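Local structure of putative 4-hydroxybenzoyl-CoA thioesterase (Geobacillus stearothermophilus, 2OIW) at the interface of chains A and B and the interface of chains A and C. The protein probably hydrolyses acyl-CoA thioesters as a hotdog-fold thioesterase related to 4-hydroxybenzoyl-CoA thioesterase. Residues are numbered along the deposited sequence; one frame, centred on the assembly and turned at random. Chains: chain A/B/C, putative 4-hydroxybenzoyl-CoA thioesterase.

Contact 1: the interface of chains A and B. Residues chain A 19, 21; chain B 51, 111.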
ATOM      1  N   VAL A  19      13.887   6.839   3.532  1.00 20.43           N
ATOM      2  CA  VAL A  19      15.221   6.393   4.013  1.00 21.34           C
ATOM      3  C   VAL A  19      16.040   5.735   2.881  1.00 22.48           C
ATOM      4  O   VAL A  19      17.261   5.606   2.996  1.00 23.91           O
ATOM      5  CB  VAL A  19      15.128   5.469   5.282  1.00 20.66           C
ATOM      6  CG1 VAL A  19      16.481   5.283   5.955  1.00 22.39           C
ATOM      7  CG2 VAL A  19      14.197   6.085   6.285  1.00 21.73           C
ATOM      8  N   HIS A  21      15.532   2.602   1.529  0.50 20.45           N
ATOM      9  CA  HIS A  21      15.470   1.139   1.549  0.50 20.25           C
ATOM     10  C   HIS A  21      14.007   0.699   1.377  0.50 19.87           C
ATOM     11  O   HIS A  21      13.126   1.536   1.313  0.50 19.99           O
ATOM     12  CB  HIS A  21      16.029   0.606   2.873  0.50 19.86           C
ATOM     13  CG  HIS A  21      17.361   1.187   3.262  0.50 19.58           C
ATOM     14  ND1 HIS A  21      17.697   1.456   4.573  0.50 20.38           N
ATOM     15  CD2 HIS A  21      18.443   1.531   2.525  0.50 20.11           C
ATOM     16  CE1 HIS A  21      18.932   1.931   4.627  0.50 18.63           C
ATOM     17  NE2 HIS A  21      19.407   1.985   3.398  0.50 19.03           N
TER
ATOM     18  N   TRP B  51      17.212  11.069   9.173  1.00 24.30           N
ATOM     19  CA  TRP B  51      16.476   9.944   9.729  1.00 23.84           C
ATOM     20  C   TRP B  51      17.367   9.050  10.589  1.00 24.47           C
ATOM     21  O   TRP B  51      18.537   8.821  10.260  1.00 24.01           O
ATOM     22  CB  TRP B  51      15.836   9.086   8.612  1.00 23.04           C
ATOM     23  CG  TRP B  51      14.690   8.318   9.126  1.00 20.84           C
ATOM     24  CD1 TRP B  51      14.676   6.999   9.504  1.00 21.41           C
ATOM     25  CD2 TRP B  51      13.391   8.829   9.411  1.00 20.39           C
ATOM     26  NE1 TRP B  51      13.429   6.650   9.952  1.00 19.62           N
ATOM     27  CE2 TRP B  51      12.627   7.765   9.930  1.00 21.06           C
ATOM     28  CE3 TRP B  51      12.792  10.083   9.263  1.00 22.34           C
ATOM     29  CZ2 TRP B  51      11.307   7.915  10.311  1.00 21.52           C
ATOM     30  CZ3 TRP B  51      11.473  10.227   9.630  1.00 21.83           C
ATOM     31  CH2 TRP B  51      10.745   9.149  10.152  1.00 21.94           C
ATOM     32  N   PHE B 111      23.207   7.255  10.961  1.00 35.82           N
ATOM     33  CA  PHE B 111      23.645   7.106   9.571  1.00 37.05           C
ATOM     34  C   PHE B 111      24.906   7.932   9.252  1.00 37.79           C
ATOM     35  O   PHE B 111      25.526   7.705   8.208  1.00 38.20           O
ATOM     36  CB  PHE B 111      22.514   7.453   8.573  1.00 37.25           C
ATOM     37  CG  PHE B 111      21.395   6.414   8.499  1.00 37.13           C
ATOM     38  CD1 PHE B 111      21.529   5.266   7.710  1.00 37.87           C
ATOM     39  CD2 PHE B 111      20.199   6.605   9.195  1.00 36.38           C
ATOM     40  CE1 PHE B 111      20.488   4.306   7.637  1.00 37.57           C
ATOM     41  CE2 PHE B 111      19.151   5.666   9.132  1.00 36.28           C
ATOM     42  CZ  PHE B 111      19.295   4.512   8.354  1.00 37.66           C
TER
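A:Val19 sets its two methyl groups against two aromatic rings of chain B. CG2 of A:Val19 lies over the face of the B:Trp51 indole, 3.7 Å from the centre of the five-membered ring, in a CH-pi contact. CG2 of A:Val19 is 3.4 Å from CD1 of B:Trp51. The other methyl, CG1 of A:Val19, meets the far corner of the B:Phe111 ring, 3.8 Å from CZ of B:Phe111. The torsion of A:Val19 explains this split. CG1 is anti to the backbone N (chi1 -167°), and CG2 then lies beside that N, turned to the indole. The valine side chain runs at about a right angle to each aromatic side chain. B:Trp51 has its own CG anti to the backbone N, which presents the pyrrole part of the indole to the methyl. A:His21 makes a looser contact. CE1 of A:His21 is 4.1 Å from CE1 of B:Phe111, and the two side chains lie alongside and point in opposite senses. Within chain A, the backbone O of A:Val19 sits over the centre of the A:His21 imidazole, 4.2 Å above its plane, so the valine backbone covers one face of this ring. The contact is a small apolar part of a two-fold interface between like chains. A:Val19 and A:His21 belong to the loop between the 3-10 helices 13-15 and 24-26. B:Trp51 lies between 3-10 helix 48-50 and strand 53-62, and B:Phe111 directly follows strand 97-110.

Contact 2: the interface of chains A and C. Residues chain A 14, 17, 23, 25; chain C 13-14.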
ATOM      1  N   SER A  14       7.488   2.305  -5.153  1.00 17.71           N
ATOM      2  CA  SER A  14       6.466   2.591  -4.131  1.00 18.34           C
ATOM      3  C   SER A  14       6.617   1.782  -2.833  1.00 18.82           C
ATOM      4  O   SER A  14       6.084   2.182  -1.795  1.00 18.35           O
ATOM      5  CB  SER A  14       5.045   2.405  -4.694  1.00 18.75           C
ATOM      6  OG  SER A  14       4.815   1.057  -5.068  1.00 20.42           O
ATOM      7  N   ASP A  17      10.855   3.684   1.142  1.00 19.23           N
ATOM      8  CA  ASP A  17      10.445   4.927   1.787  1.00 18.78           C
ATOM      9  C   ASP A  17      11.548   5.956   1.637  1.00 19.17           C
ATOM     10  O   ASP A  17      12.545   5.673   0.985  1.00 19.11           O
ATOM     11  CB  ASP A  17      10.026   4.737   3.252  1.00 18.13           C
ATOM     12  CG  ASP A  17      11.109   4.097   4.108  1.00 20.31           C
ATOM     13  OD1 ASP A  17      12.323   4.237   3.787  1.00 20.99           O
ATOM     14  OD2 ASP A  17      10.743   3.455   5.127  1.00 20.50           O
ATOM     15  N   ASN A  23      10.573  -0.272   2.689  1.00 19.18           N
ATOM     16  CA  ASN A  23       9.879   0.089   3.939  1.00 20.66           C
ATOM     17  C   ASN A  23       9.438  -1.176   4.677  1.00 21.11           C
ATOM     18  O   ASN A  23       9.124  -2.202   4.041  1.00 21.86           O
ATOM     19  CB  ASN A  23       8.680   1.030   3.666  1.00 20.49           C
ATOM     20  CG  ASN A  23       7.868   1.353   4.938  1.00 21.42           C
ATOM     21  OD1 ASN A  23       6.858   0.689   5.237  1.00 22.86           O
ATOM     22  ND2 ASN A  23       8.301   2.348   5.682  1.00 18.78           N
ATOM     23  N   THR A  25       6.725  -2.001   6.243  1.00 19.62           N
ATOM     24  CA  THR A  25       5.351  -2.453   6.023  1.00 19.03           C
ATOM     25  C   THR A  25       5.213  -3.273   4.745  1.00 19.48           C
ATOM     26  O   THR A  25       4.195  -3.941   4.545  1.00 18.94           O
ATOM     27  CB  THR A  25       4.354  -1.306   6.020  1.00 19.68           C
ATOM     28  OG1 THR A  25       4.590  -0.468   4.875  1.00 20.02           O
ATOM     29  CG2 THR A  25       4.506  -0.478   7.342  1.00 17.75           C
TER
ATOM     30  N   VAL C  13       5.195   7.477   6.792  1.00 20.40           N
ATOM     31  CA  VAL C  13       6.535   7.163   6.258  1.00 20.16           C
ATOM     32  C   VAL C  13       6.378   6.206   5.056  1.00 20.23           C
ATOM     33  O   VAL C  13       6.992   6.378   3.998  1.00 20.59           O
ATOM     34  CB  VAL C  13       7.448   6.554   7.396  1.00 19.84           C
ATOM     35  CG1 VAL C  13       8.800   6.107   6.876  1.00 21.72           C
ATOM     36  CG2 VAL C  13       7.660   7.543   8.544  1.00 20.00           C
ATOM     37  N   SER C  14       5.495   5.223   5.206  1.00 20.16           N
ATOM     38  CA  SER C  14       5.305   4.210   4.175  1.00 19.14           C
ATOM     39  C   SER C  14       4.742   4.794   2.871  1.00 19.38           C
ATOM     40  O   SER C  14       4.790   4.155   1.840  1.00 19.35           O
ATOM     41  CB  SER C  14       4.396   3.116   4.710  1.00 19.62           C
ATOM     42  OG  SER C  14       3.088   3.600   4.870  1.00 18.42           O
TER
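C:Ser14 buries the most surface of the residues here, and it packs on the side-chain amide of A:Asn23. CB of C:Ser14 lies over one face of that amide, 3.5 Å from OD1 of A:Asn23. The same CB of C:Ser14 is 3.6 Å from the hydroxyl OG1 of A:Thr25. C:Val13 comes next. CG1 of C:Val13 stands 3.7 Å from the carboxylate OD2 of A:Asp17, while its backbone O approaches CB of A:Asp17. The A:Asn23 side chain extends with CG anti to the backbone N (chi1 176°), which carries the amide between A:Asp17 and A:Thr25. ND2 of A:Asn23 donates to OD2 of A:Asp17 at 2.7 Å, nearly in the amide plane and on the anti side of the carboxylate. OD1 accepts twice from A:Thr25. The hydroxyl OG1 of A:Thr25 is 2.6 Å from OD1 of A:Asn23, tilted 17° from the carbonyl plane. The backbone N of A:Thr25, 2.9 Å from OD1 of A:Asn23, comes well above that plane, on the face away from C:Ser14. Bonds at both ends fix the rotation of the amide. With an alanine here in place of the asparagine, the A:Asp17 carboxylate would probably lose its amide donor, the A:Thr25 hydroxyl its acceptor, and a gap would open beneath C:Ser14. A:Asp17 starts the family's DxxGHxN-type motif and is the likely catalytic aspartate. The site therefore seems to hold this acid in place, and the 3-10 helix 13-15 of chain C packs beside it. The patch is part of a two-fold A-C interface, which may support the deposited tetramer.

Contact 1 and contact 2 lie close together, with about 11 Å between the centres of their C-alpha atoms. No residue is common to both. They share one stretch of chain A, the segment linking 3-10 helices 13-15 and 24-26. Its middle, A:Val19 and A:His21, faces chain B, and A:Asp17 and A:Asn23 on either side face chain C. The segment that carries the likely catalytic aspartate is thus packed against two neighbouring copies. This would couple its shape to the assembly, if the deposited tetramer is the form that acts in solution.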